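Local atomic coordinates of methylmalonyl-CoA carboxyltransferase 12S subunit (Propionibacterium freudenreichii, PDB entry 1ON3), a protein that transfers the carboxyl group of methylmalonyl-CoA to the biotin of the 1.3S subunit and, as a hexamer, makes up the core of the transcarboxylase complex. Residues 95-104 with 129-139; 164-172 with 251-259. All coordinates share one frame; numbering follows the deposited sequence.

Contact 1 of 2, residues 95-104 with 129-139; sequences RPVHAASQDF and TGTPFLFFYDS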
loop_
_atom_site.group_PDB
_atom_site.type_symbol
_atom_site.label_atom_id
_atom_site.label_comp_id
_atom_site.label_asym_id
_atom_site.label_seq_id
_atom_site.Cartn_x
_atom_site.Cartn_y
_atom_site.Cartn_z
ATOM N N ARG E 95 -11.827 -23.690 18.339
ATOM C CA ARG E 95 -10.977 -23.034 17.346
ATOM C C ARG E 95 -10.867 -23.840 16.068
ATOM O O ARG E 95 -10.499 -25.011 16.091
ATOM C CB ARG E 95 -9.565 -22.819 17.905
ATOM C CG ARG E 95 -9.511 -21.906 19.121
ATOM C CD ARG E 95 -8.120 -21.895 19.743
ATOM N NE ARG E 95 -7.102 -21.558 18.754
ATOM C CZ ARG E 95 -5.803 -21.469 19.008
ATOM N NH1 ARG E 95 -5.344 -21.693 20.240
ATOM N NH2 ARG E 95 -4.971 -21.136 18.023
ATOM N N PRO E 96 -11.180 -23.218 14.929
ATOM C CA PRO E 96 -11.099 -23.913 13.642
ATOM C C PRO E 96 -9.655 -24.307 13.319
ATOM O O PRO E 96 -8.729 -23.508 13.514
ATOM C CB PRO E 96 -11.617 -22.859 12.652
ATOM C CG PRO E 96 -12.528 -21.998 13.511
ATOM C CD PRO E 96 -11.713 -21.856 14.762
ATOM N N VAL E 97 -9.465 -25.533 12.835
ATOM C CA VAL E 97 -8.145 -26.007 12.430
ATOM C C VAL E 97 -8.297 -26.928 11.228
ATOM O O VAL E 97 -9.401 -27.388 10.934
ATOM C CB VAL E 97 -7.412 -26.834 13.540
ATOM C CG1 VAL E 97 -7.108 -25.967 14.758
ATOM C CG2 VAL E 97 -8.239 -28.063 13.923
ATOM N N HIS E 98 -7.189 -27.164 10.530
ATOM C CA HIS E 98 -7.134 -28.095 9.406
ATOM C C HIS E 98 -6.090 -29.131 9.815
ATOM O O HIS E 98 -5.103 -28.794 10.475
ATOM C CB HIS E 98 -6.728 -27.389 8.112
ATOM C CG HIS E 98 -7.826 -26.559 7.529
ATOM N ND1 HIS E 98 -8.152 -25.305 8.008
ATOM C CD2 HIS E 98 -8.731 -26.841 6.562
ATOM C CE1 HIS E 98 -9.212 -24.853 7.358
ATOM N NE2 HIS E 98 -9.585 -25.768 6.477
ATOM N N ALA E 99 -6.294 -30.386 9.429
ATOM C CA ALA E 99 -5.370 -31.442 9.846
ATOM C C ALA E 99 -5.249 -32.575 8.841
ATOM O O ALA E 99 -6.129 -32.767 7.996
ATOM C CB ALA E 99 -5.830 -32.006 11.189
ATOM N N ALA E 100 -4.143 -33.310 8.939
ATOM C CA ALA E 100 -3.884 -34.461 8.081
ATOM C C ALA E 100 -3.386 -35.573 8.995
ATOM O O ALA E 100 -2.719 -35.317 10.003
ATOM C CB ALA E 100 -2.833 -34.127 7.040
ATOM N N SER E 101 -3.701 -36.815 8.654
ATOM C CA SER E 101 -3.283 -37.921 9.505
ATOM C C SER E 101 -2.966 -39.108 8.607
ATOM O O SER E 101 -3.859 -39.648 7.956
ATOM C CB SER E 101 -4.411 -38.250 10.491
ATOM O OG SER E 101 -4.012 -39.172 11.487
ATOM N N GLN E 102 -1.695 -39.490 8.554
ATOM C CA GLN E 102 -1.271 -40.608 7.713
ATOM C C GLN E 102 -1.720 -41.939 8.279
ATOM O O GLN E 102 -1.693 -42.162 9.496
ATOM C CB GLN E 102 0.254 -40.606 7.536
ATOM C CG GLN E 102 0.742 -39.524 6.587
ATOM C CD GLN E 102 2.246 -39.542 6.381
ATOM O OE1 GLN E 102 3.006 -39.591 7.344
ATOM N NE2 GLN E 102 2.680 -39.480 5.124
ATOM N N ASP E 103 -2.119 -42.827 7.371
ATOM C CA ASP E 103 -2.609 -44.143 7.738
ATOM C C ASP E 103 -1.570 -45.196 7.370
ATOM O O ASP E 103 -1.486 -45.639 6.216
ATOM C CB ASP E 103 -3.925 -44.423 7.007
ATOM C CG ASP E 103 -4.584 -45.701 7.471
ATOM O OD1 ASP E 103 -3.961 -46.443 8.254
ATOM O OD2 ASP E 103 -5.727 -45.964 7.049
ATOM N N PHE E 104 -0.774 -45.586 8.361
ATOM C CA PHE E 104 0.259 -46.589 8.163
ATOM C C PHE E 104 -0.294 -47.960 7.726
ATOM O O PHE E 104 0.427 -48.745 7.117
ATOM C CB PHE E 104 1.067 -46.764 9.450
ATOM C CG PHE E 104 2.267 -47.651 9.289
ATOM C CD1 PHE E 104 3.415 -47.178 8.660
ATOM C CD2 PHE E 104 2.228 -48.981 9.711
ATOM C CE1 PHE E 104 4.504 -48.003 8.444
ATOM C CE2 PHE E 104 3.317 -49.823 9.498
ATOM C CZ PHE E 104 4.458 -49.332 8.861
ATOM N N THR E 129 -8.050 -19.706 4.902
ATOM C CA THR E 129 -8.980 -19.372 5.978
ATOM C C THR E 129 -8.273 -18.890 7.240
ATOM O O THR E 129 -8.917 -18.532 8.235
ATOM C CB THR E 129 -9.849 -20.591 6.325
ATOM O OG1 THR E 129 -9.006 -21.677 6.725
ATOM C CG2 THR E 129 -10.688 -21.025 5.091
ATOM N N GLY E 130 -6.946 -18.892 7.198
ATOM C CA GLY E 130 -6.170 -18.439 8.343
ATOM C C GLY E 130 -6.235 -19.312 9.589
ATOM O O GLY E 130 -6.347 -18.799 10.710
ATOM N N THR E 131 -6.154 -20.627 9.431
ATOM C CA THR E 131 -6.196 -21.480 10.613
ATOM C C THR E 131 -4.933 -22.310 10.778
ATOM O O THR E 131 -4.151 -22.500 9.831
ATOM C CB THR E 131 -7.361 -22.504 10.586
ATOM O OG1 THR E 131 -6.955 -23.644 9.810
ATOM C CG2 THR E 131 -8.633 -21.886 9.980
ATOM N N PRO E 132 -4.718 -22.820 11.993
ATOM C CA PRO E 132 -3.546 -23.651 12.259
ATOM C C PRO E 132 -3.656 -24.941 11.433
ATOM O O PRO E 132 -4.757 -25.344 11.028
ATOM C CB PRO E 132 -3.669 -23.945 13.745
ATOM C CG PRO E 132 -4.277 -22.689 14.281
ATOM C CD PRO E 132 -5.334 -22.355 13.253
ATOM N N PHE E 133 -2.511 -25.574 11.190
ATOM C CA PHE E 133 -2.439 -26.837 10.451
ATOM C C PHE E 133 -1.671 -27.859 11.291
ATOM O O PHE E 133 -0.536 -27.600 11.701
ATOM C CB PHE E 133 -1.703 -26.657 9.125
ATOM C CG PHE E 133 -1.449 -27.945 8.412
ATOM C CD1 PHE E 133 -0.153 -28.419 8.233
ATOM C CD2 PHE E 133 -2.507 -28.709 7.954
ATOM C CE1 PHE E 133 0.078 -29.650 7.603
ATOM C CE2 PHE E 133 -2.286 -29.939 7.327
ATOM C CZ PHE E 133 -0.990 -30.405 7.156
ATOM N N LEU E 134 -2.283 -29.015 11.534
ATOM C CA LEU E 134 -1.665 -30.082 12.327
ATOM C C LEU E 134 -1.572 -31.341 11.458
ATOM O O LEU E 134 -2.487 -31.650 10.701
ATOM C CB LEU E 134 -2.480 -30.352 13.599
ATOM C CG LEU E 134 -2.542 -29.141 14.552
ATOM C CD1 LEU E 134 -3.875 -28.428 14.363
ATOM C CD2 LEU E 134 -2.386 -29.581 15.998
ATOM N N PHE E 135 -0.464 -32.061 11.579
ATOM C CA PHE E 135 -0.220 -33.239 10.752
ATOM C C PHE E 135 0.400 -34.404 11.543
ATOM O O PHE E 135 1.465 -34.254 12.127
ATOM C CB PHE E 135 0.725 -32.800 9.619
ATOM C CG PHE E 135 0.881 -33.789 8.488
ATOM C CD1 PHE E 135 1.429 -33.365 7.286
ATOM C CD2 PHE E 135 0.534 -35.133 8.627
ATOM C CE1 PHE E 135 1.638 -34.263 6.229
ATOM C CE2 PHE E 135 0.740 -36.042 7.572
ATOM C CZ PHE E 135 1.293 -35.599 6.374
ATOM N N PHE E 136 -0.289 -35.547 11.566
ATOM C CA PHE E 136 0.220 -36.762 12.222
ATOM C C PHE E 136 0.941 -37.569 11.132
ATOM O O PHE E 136 0.317 -38.011 10.153
ATOM C CB PHE E 136 -0.908 -37.636 12.793
ATOM C CG PHE E 136 -1.564 -37.083 14.039
ATOM C CD1 PHE E 136 -2.684 -36.265 13.946
ATOM C CD2 PHE E 136 -1.104 -37.447 15.304
ATOM C CE1 PHE E 136 -3.346 -35.824 15.102
ATOM C CE2 PHE E 136 -1.754 -37.017 16.458
ATOM C CZ PHE E 136 -2.883 -36.202 16.357
ATOM N N TYR E 137 2.252 -37.723 11.294
ATOM C CA TYR E 137 3.102 -38.457 10.357
ATOM C C TYR E 137 3.298 -39.903 10.841
ATOM O O TYR E 137 3.576 -40.137 12.009
ATOM C CB TYR E 137 4.471 -37.778 10.274
ATOM C CG TYR E 137 4.445 -36.392 9.685
ATOM C CD1 TYR E 137 4.777 -36.180 8.353
ATOM C CD2 TYR E 137 4.149 -35.280 10.477
ATOM C CE1 TYR E 137 4.829 -34.893 7.812
ATOM C CE2 TYR E 137 4.192 -33.983 9.953
ATOM C CZ TYR E 137 4.535 -33.795 8.624
ATOM O OH TYR E 137 4.595 -32.524 8.100
ATOM N N ASP E 138 3.189 -40.864 9.930
ATOM C CA ASP E 138 3.322 -42.277 10.265
ATOM C C ASP E 138 3.523 -42.876 8.877
ATOM O O ASP E 138 2.566 -43.355 8.271
ATOM C CB ASP E 138 1.995 -42.765 10.874
ATOM C CG ASP E 138 2.130 -44.102 11.589
ATOM O OD1 ASP E 138 3.155 -44.771 11.371
ATOM O OD2 ASP E 138 1.207 -44.479 12.349
ATOM N N SER E 139 4.759 -42.862 8.379
ATOM C CA SER E 139 4.996 -43.298 7.004
ATOM C C SER E 139 6.367 -43.861 6.640
ATOM O O SER E 139 7.380 -43.509 7.230
ATOM C CB SER E 139 4.705 -42.094 6.086
ATOM O OG SER E 139 5.227 -42.253 4.777
HETATM O O HOH W 1 -1.265 -44.456 10.864
#
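His98, Ala100 and Gln102 donate their N-H groups to the carbonyls of Pro132, Leu134 and Phe136 in a ladder of backbone hydrogen bonds, strands 95-102 and 133-139 running parallel with 2° between their axes. The run goes from His98 N to Pro132 O (3.1 Å) through to Gln102 N and Phe136 O (3.0 Å), the last almost perfectly straight. Where strand 95-102 ends, the Gln102 side chain carries the pairing on. Its CG lies anti to the carbonyl carbon (chi1 -74°) and the chain runs extended beyond it, putting OE1 2.9 Å from Asp138 N in place of a backbone carbonyl. With an alanine here, Asp138 N would probably lose this acceptor and a gap open beside the edge of the Phe135 ring, where Gln102 CG now sits. At the other end His98 ND1 meets Thr131 OG1 at 2.7 Å, close to the imidazole plane; either may donate. One water joins Gln102 O, Phe104 N and Asp138 OD2, the last also in a salt bridge with Arg49.

Apolar packing fills in between. Ala100 CB sits over one face of Phe135, 4.0 Å from the ring centroid, a CH-pi contact, while the Tyr137 ring covers the opposite face. On the sheet face opposite Ala100, Val97 CB lies 4.0 Å from Leu134 CD1, and Ala99 CB packs more loosely on Leu134 CB.

Together with helix 113-129, closed by a Schellman motif at Gly130, the strands form a parallel beta-alpha-beta crossover of the crotonase-like carboxyltransferase fold, and Phe104 lines the methylmalonyl-CoA pocket.

Contact 2 of 2, residues 164-172 with 251-259; sequences LSGVVPQIA and LLSFLPQNN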
loop_
_atom_site.group_PDB
_atom_site.type_symbol
_atom_site.label_atom_id
_atom_site.label_comp_id
_atom_site.label_asym_id
_atom_site.label_seq_id
_atom_site.Cartn_x
_atom_site.Cartn_y
_atom_site.Cartn_z
ATOM N N LEU E 164 3.284 -21.568 4.045
ATOM C CA LEU E 164 2.530 -21.341 5.285
ATOM C C LEU E 164 3.400 -20.833 6.437
ATOM O O LEU E 164 2.893 -20.296 7.421
ATOM C CB LEU E 164 1.841 -22.633 5.750
ATOM C CG LEU E 164 0.431 -22.973 5.232
ATOM C CD1 LEU E 164 0.444 -23.179 3.701
ATOM C CD2 LEU E 164 -0.059 -24.245 5.928
ATOM N N SER E 165 4.710 -21.010 6.318
ATOM C CA SER E 165 5.607 -20.622 7.394
ATOM C C SER E 165 5.437 -19.164 7.836
ATOM O O SER E 165 5.537 -18.250 7.029
ATOM C CB SER E 165 7.064 -20.904 6.982
ATOM O OG SER E 165 7.929 -20.837 8.109
ATOM N N GLY E 166 5.163 -18.953 9.122
ATOM C CA GLY E 166 4.999 -17.593 9.623
ATOM C C GLY E 166 3.647 -16.950 9.332
ATOM O O GLY E 166 3.440 -15.776 9.661
ATOM N N VAL E 167 2.729 -17.704 8.718
ATOM C CA VAL E 167 1.388 -17.192 8.405
ATOM C C VAL E 167 0.380 -17.909 9.303
ATOM O O VAL E 167 -0.418 -17.265 9.982
ATOM C CB VAL E 167 1.018 -17.417 6.928
ATOM C CG1 VAL E 167 -0.318 -16.701 6.617
ATOM C CG2 VAL E 167 2.135 -16.881 6.020
ATOM N N VAL E 168 0.401 -19.242 9.302
ATOM C CA VAL E 168 -0.459 -20.007 10.209
ATOM C C VAL E 168 0.466 -20.994 10.925
ATOM O O VAL E 168 1.420 -21.481 10.332
ATOM C CB VAL E 168 -1.597 -20.782 9.480
ATOM C CG1 VAL E 168 -2.549 -19.794 8.811
ATOM C CG2 VAL E 168 -1.016 -21.763 8.462
ATOM N N PRO E 169 0.214 -21.279 12.215
ATOM C CA PRO E 169 1.079 -22.213 12.945
ATOM C C PRO E 169 0.984 -23.611 12.353
ATOM O O PRO E 169 -0.096 -24.034 11.944
ATOM C CB PRO E 169 0.525 -22.169 14.373
ATOM C CG PRO E 169 -0.246 -20.884 14.435
ATOM C CD PRO E 169 -0.884 -20.811 13.079
ATOM N N GLN E 170 2.116 -24.318 12.310
ATOM C CA GLN E 170 2.166 -25.675 11.771
ATOM C C GLN E 170 2.806 -26.589 12.805
ATOM O O GLN E 170 3.944 -26.361 13.225
ATOM C CB GLN E 170 2.998 -25.722 10.480
ATOM C CG GLN E 170 2.512 -24.837 9.356
ATOM C CD GLN E 170 3.420 -24.926 8.151
ATOM O OE1 GLN E 170 3.325 -25.871 7.367
ATOM N NE2 GLN E 170 4.328 -23.954 8.009
ATOM N N ILE E 171 2.055 -27.607 13.219
ATOM C CA ILE E 171 2.486 -28.567 14.227
ATOM C C ILE E 171 2.573 -29.983 13.640
ATOM O O ILE E 171 1.609 -30.500 13.075
ATOM C CB ILE E 171 1.493 -28.563 15.421
ATOM C CG1 ILE E 171 1.492 -27.173 16.068
ATOM C CG2 ILE E 171 1.870 -29.628 16.455
ATOM C CD1 ILE E 171 0.361 -26.951 17.094
ATOM N N ALA E 172 3.736 -30.601 13.772
ATOM C CA ALA E 172 3.915 -31.946 13.267
ATOM C C ALA E 172 3.974 -32.918 14.434
ATOM O O ALA E 172 4.620 -32.644 15.449
ATOM C CB ALA E 172 5.194 -32.028 12.465
ATOM N N LEU E 251 0.178 -26.896 23.519
ATOM C CA LEU E 251 0.982 -26.020 22.670
ATOM C C LEU E 251 0.085 -25.083 21.861
ATOM O O LEU E 251 0.310 -23.870 21.803
ATOM C CB LEU E 251 1.846 -26.867 21.717
ATOM C CG LEU E 251 2.534 -26.141 20.553
ATOM C CD1 LEU E 251 3.579 -25.145 21.102
ATOM C CD2 LEU E 251 3.212 -27.174 19.636
ATOM N N LEU E 252 -0.937 -25.635 21.221
ATOM C CA LEU E 252 -1.833 -24.798 20.429
ATOM C C LEU E 252 -2.493 -23.692 21.254
ATOM O O LEU E 252 -2.709 -22.588 20.744
ATOM C CB LEU E 252 -2.916 -25.648 19.760
ATOM C CG LEU E 252 -3.883 -24.930 18.811
ATOM C CD1 LEU E 252 -3.145 -24.333 17.622
ATOM C CD2 LEU E 252 -4.923 -25.938 18.328
ATOM N N SER E 253 -2.791 -23.974 22.522
ATOM C CA SER E 253 -3.453 -22.991 23.385
ATOM C C SER E 253 -2.684 -21.685 23.565
ATOM O O SER E 253 -3.285 -20.667 23.901
ATOM C CB SER E 253 -3.766 -23.599 24.767
ATOM O OG SER E 253 -2.611 -23.727 25.587
ATOM N N PHE E 254 -1.364 -21.702 23.344
ATOM C CA PHE E 254 -0.553 -20.488 23.477
ATOM C C PHE E 254 -0.480 -19.708 22.169
ATOM O O PHE E 254 -0.000 -18.566 22.137
ATOM C CB PHE E 254 0.900 -20.820 23.877
ATOM C CG PHE E 254 1.055 -21.340 25.280
ATOM C CD1 PHE E 254 1.130 -22.712 25.524
ATOM C CD2 PHE E 254 1.116 -20.457 26.356
ATOM C CE1 PHE E 254 1.258 -23.202 26.825
ATOM C CE2 PHE E 254 1.247 -20.923 27.654
ATOM C CZ PHE E 254 1.318 -22.314 27.894
ATOM N N LEU E 255 -0.965 -20.314 21.091
ATOM C CA LEU E 255 -0.855 -19.698 19.776
ATOM C C LEU E 255 -2.089 -19.071 19.155
ATOM O O LEU E 255 -3.215 -19.510 19.374
ATOM C CB LEU E 255 -0.306 -20.730 18.767
ATOM C CG LEU E 255 0.825 -21.639 19.272
ATOM C CD1 LEU E 255 1.196 -22.688 18.201
ATOM C CD2 LEU E 255 2.033 -20.780 19.623
ATOM N N PRO E 256 -1.876 -18.029 18.355
ATOM C CA PRO E 256 -2.981 -17.353 17.673
ATOM C C PRO E 256 -3.376 -18.251 16.490
ATOM O O PRO E 256 -2.670 -19.218 16.176
ATOM C CB PRO E 256 -2.338 -16.061 17.199
ATOM C CG PRO E 256 -0.912 -16.509 16.889
ATOM C CD PRO E 256 -0.589 -17.357 18.083
ATOM N N GLN E 257 -4.507 -17.950 15.856
ATOM C CA GLN E 257 -4.953 -18.709 14.697
ATOM C C GLN E 257 -4.024 -18.486 13.509
ATOM O O GLN E 257 -3.753 -19.412 12.734
ATOM C CB GLN E 257 -6.354 -18.270 14.293
ATOM C CG GLN E 257 -7.444 -18.746 15.216
ATOM C CD GLN E 257 -7.579 -20.255 15.188
ATOM O OE1 GLN E 257 -6.961 -20.961 15.983
ATOM N NE2 GLN E 257 -8.377 -20.758 14.249
ATOM N N ASN E 258 -3.553 -17.248 13.361
ATOM C CA ASN E 258 -2.679 -16.869 12.254
ATOM C C ASN E 258 -1.873 -15.627 12.630
ATOM O O ASN E 258 -2.024 -15.098 13.734
ATOM C CB ASN E 258 -3.517 -16.604 10.996
ATOM C CG ASN E 258 -4.574 -15.551 11.220
ATOM O OD1 ASN E 258 -4.261 -14.384 11.385
ATOM N ND2 ASN E 258 -5.844 -15.965 11.235
ATOM N N ASN E 259 -1.029 -15.155 11.721
ATOM C CA ASN E 259 -0.172 -14.017 12.038
ATOM C C ASN E 259 -0.816 -12.630 12.122
ATOM O O ASN E 259 -0.112 -11.650 12.359
ATOM C CB ASN E 259 1.035 -13.972 11.085
ATOM C CG ASN E 259 0.657 -13.598 9.661
ATOM O OD1 ASN E 259 -0.489 -13.293 9.374
ATOM N ND2 ASN E 259 1.639 -13.613 8.763
#
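Ile171 and Leu251 meet tip to tip at the close-packed end of this contact, CD1 of the isoleucine 3.8 Å from CD2 of the leucine. Ile171 CG1 stands anti to the carbonyl carbon (chi1 -62°) and the chain extends past it, which carries CD1 in among Leu251, Leu252 and Leu255. Pro169 continues the apolar surface: its CB touches Leu255 CD1 at 3.9 Å, while its CD lies 3.2 Å from Gln257 O. Leu134 and Ile193, on the flanking strands, also pack on Ile171.

The 166-168 end is polar by contrast; few side chains meet there, and Asn259 is partly exposed. Asn259 N donates a hydrogen bond to Val167 O at 2.8 Å, and Asn259 ND2 another to Gly166 O at 3.0 Å. Both are bent, the ND2 bond more so (132° at the hydrogen), with the carbonyl oxygen lying well out of the amide plane. Asn259 also gives ND2 to Ala515 O of a neighbouring subunit.

Aliphatic contacts thus join the start of strand 170-175 to the end of helix 241-253, whereas two bent hydrogen bonds to main-chain oxygens fasten the following loop, consistent with Asn259 and its neighbours' polar side chains helping to place it beside the subunit boundary.

Overall arrangement
Contacts 1 and 2 share one sheet, which contact 2 reaches through strand 170-175, directly beside strand 133-139 of contact 1; their centres are about 12 Å apart. Arg95 ties them further: its NH1 stands 2.8 Å from Leu252 O, and its NE is equally close to Gln257 OE1, both probable hydrogen bonds. Thr131 O also packs against Val168 CB. Along the chain contact 1 closes before contact 2 opens. The ligand lies at the far end of contact 1 from this junction: the Phe104 side chain comes within about 4 Å of bound methylmalonyl-CoA, and that of Ser139 stays about 10 Å from methylmalonic acid. Contact 2 contributes none of the pocket residues.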